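Local coordinates for protein 2-polyprenyl-6-methoxyphenol hydroxylase-like FAD-dependent oxidoreductase (Streptomyces sp. NRRL 11266, PDB 6UI5) that binds flavin-adenine dinucleotide and belongs to a family of FAD-dependent oxidoreductases with a Rossmann-type FAD-binding domain, at residues 305-310 / 325-330. Sequence-based numbering, arbitrary orientation.
Sequences VNLGWK and DSYHVE
L307 lies against the ring of Y327. The methyl L307 CD1 sits over one face, displaced toward the rim, in a CH-pi contact 4.2 Å from the Y327 ring centroid. L307 CB meets the ring nearby, 3.4 Å from Y327 CE1. The hydroxyl of Y327 is hydrogen-bonded to the carbonyl oxygen of I281. N306 OD1 stands at the edge of the same ring, near its plane, 3.6 Å from Y327 CD1.

Beside this apolar patch is a buried polar cluster built around the ammonium of K310. The lysine chain runs out extended from CG and brings NZ among three oxygens. K310 NZ gives a hydrogen bond to S326 OG at 2.7 Å and, within its own helix, another to N306 OD1. S326 OG is also hydrogen-bonded to the carbonyl of L323. K310 NZ forms a salt bridge with E330 OE2 at 2.8 Å, approaching from above the carboxylate plane.

The two segments are turns of helices 295-316 and 325-346, which run antiparallel here, with local axes 9.6 Å apart at an angle of 170°. Both belong to the Rossmann-type FAD-binding domain. Through I281, Y327 ties helix 325-346 to strand 279-281, an outermost strand of the parallel sheet. The Y327 side chain is about 9 Å from the flavin-adenine dinucleotide.

E330 OE2 takes a second donor, N306 ND2, at 2.7 Å. This bond is fairly straight (163°), lies close to the amide plane and uses the anti lone pair of the oxygen. N306 thus accepts from K310 through OD1 and donates to E330 through ND2, which fixes the rotation of its amide. The other carboxylate oxygen, E330 OE1, is paired with R469. Two positive groups so close would be expected to favour the charged carboxylate. W494 of helix 484-495 packs against both S326 and E330.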
ATOM      1  N   VAL A 305      15.911 -17.080  18.826  1.00 39.48           N
ATOM      2  CA  VAL A 305      14.953 -17.543  19.820  1.00 52.55           C
ATOM      3  C   VAL A 305      14.086 -18.644  19.225  1.00 53.82           C
ATOM      4  O   VAL A 305      13.853 -19.676  19.861  1.00 52.78           O
ATOM      5  CB  VAL A 305      14.145 -16.349  20.354  1.00 52.16           C
ATOM      6  CG1 VAL A 305      13.013 -16.801  21.257  1.00 44.81           C
ATOM      7  CG2 VAL A 305      15.098 -15.403  21.122  1.00 41.66           C
ATOM      8  N   ASN A 306      13.699 -18.493  17.953  1.00 48.55           N
ATOM      9  CA  ASN A 306      12.964 -19.556  17.274  1.00 48.74           C
ATOM     10  C   ASN A 306      13.791 -20.832  17.167  1.00 55.08           C
ATOM     11  O   ASN A 306      13.303 -21.919  17.474  1.00 50.01           O
ATOM     12  CB  ASN A 306      12.532 -19.094  15.891  1.00 43.04           C
ATOM     13  CG  ASN A 306      11.590 -20.091  15.230  1.00 52.16           C
ATOM     14  OD1 ASN A 306      12.003 -21.186  14.853  1.00 52.84           O
ATOM     15  ND2 ASN A 306      10.310 -19.729  15.117  1.00 41.20           N
ATOM     16  N   LEU A 307      15.058 -20.725  16.736  1.00 56.02           N
ATOM     17  CA  LEU A 307      15.806 -21.941  16.410  1.00 44.31           C
ATOM     18  C   LEU A 307      16.444 -22.591  17.632  1.00 46.55           C
ATOM     19  O   LEU A 307      16.519 -23.826  17.705  1.00 56.02           O
ATOM     20  CB  LEU A 307      16.875 -21.646  15.366  1.00 56.38           C
ATOM     21  CG  LEU A 307      17.796 -22.817  15.080  1.00 62.71           C
ATOM     22  CD1 LEU A 307      16.976 -23.928  14.493  1.00 63.75           C
ATOM     23  CD2 LEU A 307      18.926 -22.407  14.136  1.00 65.06           C
ATOM     24  N   GLY A 308      16.918 -21.804  18.593  1.00 42.17           N
ATOM     25  CA  GLY A 308      17.345 -22.405  19.840  1.00 49.54           C
ATOM     26  C   GLY A 308      16.129 -22.790  20.661  1.00 73.20           C
ATOM     27  O   GLY A 308      15.310 -21.925  21.031  1.00 66.86           O
ATOM     28  N   TRP A 309      16.018 -24.102  20.906  1.00 73.81           N
ATOM     29  CA  TRP A 309      14.955 -24.839  21.606  1.00 56.23           C
ATOM     30  C   TRP A 309      14.514 -25.935  20.643  1.00 47.05           C
ATOM     31  O   TRP A 309      14.528 -27.119  21.006  1.00 41.29           O
ATOM     32  CB  TRP A 309      13.787 -23.973  22.138  1.00 44.31           C
ATOM     33  CG  TRP A 309      12.542 -23.681  21.228  1.00 42.74           C
ATOM     34  CD1 TRP A 309      12.252 -22.509  20.594  1.00 46.09           C
ATOM     35  CD2 TRP A 309      11.445 -24.568  20.935  1.00 38.22           C
ATOM     36  NE1 TRP A 309      11.066 -22.613  19.886  1.00 48.33           N
ATOM     37  CE2 TRP A 309      10.549 -23.866  20.087  1.00 49.25           C
ATOM     38  CE3 TRP A 309      11.133 -25.883  21.305  1.00 45.45           C
ATOM     39  CZ2 TRP A 309       9.363 -24.443  19.597  1.00 47.58           C
ATOM     40  CZ3 TRP A 309       9.943 -26.456  20.822  1.00 50.79           C
ATOM     41  CH2 TRP A 309       9.078 -25.729  19.980  1.00 42.93           C
ATOM     42  N   LYS A 310      14.263 -25.593  19.379  1.00 41.71           N
ATOM     43  CA  LYS A 310      14.034 -26.655  18.404  1.00 46.41           C
ATOM     44  C   LYS A 310      15.266 -27.541  18.252  1.00 63.56           C
ATOM     45  O   LYS A 310      15.166 -28.770  18.375  1.00 65.48           O
ATOM     46  CB  LYS A 310      13.606 -26.066  17.076  1.00 46.95           C
ATOM     47  CG  LYS A 310      12.500 -25.074  17.286  1.00 48.03           C
ATOM     48  CD  LYS A 310      11.707 -24.857  16.049  1.00 39.77           C
ATOM     49  CE  LYS A 310      10.825 -23.679  16.275  1.00 45.23           C
ATOM     50  NZ  LYS A 310      10.226 -23.216  15.007  1.00 47.68           N
ATOM     51  N   ASP A 325      11.850 -28.240  10.762  1.00 51.41           N
ATOM     52  CA  ASP A 325      11.446 -27.682   9.481  1.00 50.47           C
ATOM     53  C   ASP A 325      10.557 -26.470   9.669  1.00 52.94           C
ATOM     54  O   ASP A 325      10.346 -25.711   8.713  1.00 44.73           O
ATOM     55  CB  ASP A 325      10.758 -28.745   8.624  1.00 66.04           C
ATOM     56  CG  ASP A 325      11.752 -29.721   7.989  1.00 88.97           C
ATOM     57  OD1 ASP A 325      12.896 -29.321   7.656  1.00 95.07           O
ATOM     58  OD2 ASP A 325      11.385 -30.901   7.822  1.00 98.47           O
ATOM     59  N   SER A 326      10.018 -26.281  10.875  1.00 59.08           N
ATOM     60  CA  SER A 326       9.222 -25.098  11.152  1.00 56.44           C
ATOM     61  C   SER A 326      10.102 -23.883  11.365  1.00 63.99           C
ATOM     62  O   SER A 326       9.600 -22.749  11.301  1.00 58.91           O
ATOM     63  CB  SER A 326       8.326 -25.309  12.376  1.00 49.94           C
ATOM     64  OG  SER A 326       9.054 -25.175  13.590  1.00 56.99           O
ATOM     65  N   TYR A 327      11.399 -24.091  11.616  1.00 60.07           N
ATOM     66  CA  TYR A 327      12.316 -22.956  11.614  1.00 53.54           C
ATOM     67  C   TYR A 327      12.201 -22.196  10.298  1.00 50.20           C
ATOM     68  O   TYR A 327      11.815 -21.019  10.282  1.00 48.11           O
ATOM     69  CB  TYR A 327      13.743 -23.415  11.858  1.00 59.55           C
ATOM     70  CG  TYR A 327      14.739 -22.294  11.699  1.00 58.51           C
ATOM     71  CD1 TYR A 327      14.803 -21.269  12.631  1.00 59.36           C
ATOM     72  CD2 TYR A 327      15.609 -22.256  10.613  1.00 51.20           C
ATOM     73  CE1 TYR A 327      15.692 -20.241  12.494  1.00 60.48           C
ATOM     74  CE2 TYR A 327      16.518 -21.235  10.476  1.00 48.56           C
ATOM     75  CZ  TYR A 327      16.549 -20.231  11.417  1.00 51.88           C
ATOM     76  OH  TYR A 327      17.428 -19.193  11.297  1.00 41.89           O
ATOM     77  N   HIS A 328      12.468 -22.872   9.166  1.00 38.98           N
ATOM     78  CA  HIS A 328      12.339 -22.176   7.889  1.00 49.58           C
ATOM     79  C   HIS A 328      10.937 -21.593   7.699  1.00 58.35           C
ATOM     80  O   HIS A 328      10.784 -20.432   7.296  1.00 57.12           O
ATOM     81  CB  HIS A 328      12.663 -23.076   6.700  1.00 50.27           C
ATOM     82  CG  HIS A 328      12.348 -22.415   5.387  1.00 60.89           C
ATOM     83  ND1 HIS A 328      13.267 -21.642   4.703  1.00 62.04           N
ATOM     84  CD2 HIS A 328      11.186 -22.326   4.687  1.00 52.35           C
ATOM     85  CE1 HIS A 328      12.698 -21.151   3.610  1.00 67.84           C
ATOM     86  NE2 HIS A 328      11.434 -21.548   3.578  1.00 58.68           N
ATOM     87  N   VAL A 329       9.895 -22.399   7.931  1.00 58.49           N
ATOM     88  CA  VAL A 329       8.542 -21.917   7.660  1.00 59.45           C
ATOM     89  C   VAL A 329       8.275 -20.628   8.417  1.00 56.26           C
ATOM     90  O   VAL A 329       7.853 -19.615   7.844  1.00 59.44           O
ATOM     91  CB  VAL A 329       7.502 -22.979   8.028  1.00 56.75           C
ATOM     92  CG1 VAL A 329       6.107 -22.426   7.734  1.00 45.76           C
ATOM     93  CG2 VAL A 329       7.776 -24.241   7.269  1.00 55.82           C
ATOM     94  N   GLU A 330       8.525 -20.655   9.721  1.00 49.05           N
ATOM     95  CA  GLU A 330       8.194 -19.515  10.554  1.00 53.46           C
ATOM     96  C   GLU A 330       9.092 -18.335  10.243  1.00 45.82           C
ATOM     97  O   GLU A 330       8.611 -17.202  10.141  1.00 44.89           O
ATOM     98  CB  GLU A 330       8.299 -19.909  12.028  1.00 54.44           C
ATOM     99  CG  GLU A 330       7.019 -20.530  12.530  1.00 59.83           C
ATOM    100  CD  GLU A 330       7.234 -21.469  13.701  1.00 63.41           C
ATOM    101  OE1 GLU A 330       6.380 -22.361  13.900  1.00 60.81           O
ATOM    102  OE2 GLU A 330       8.238 -21.309  14.428  1.00 58.88           O
TER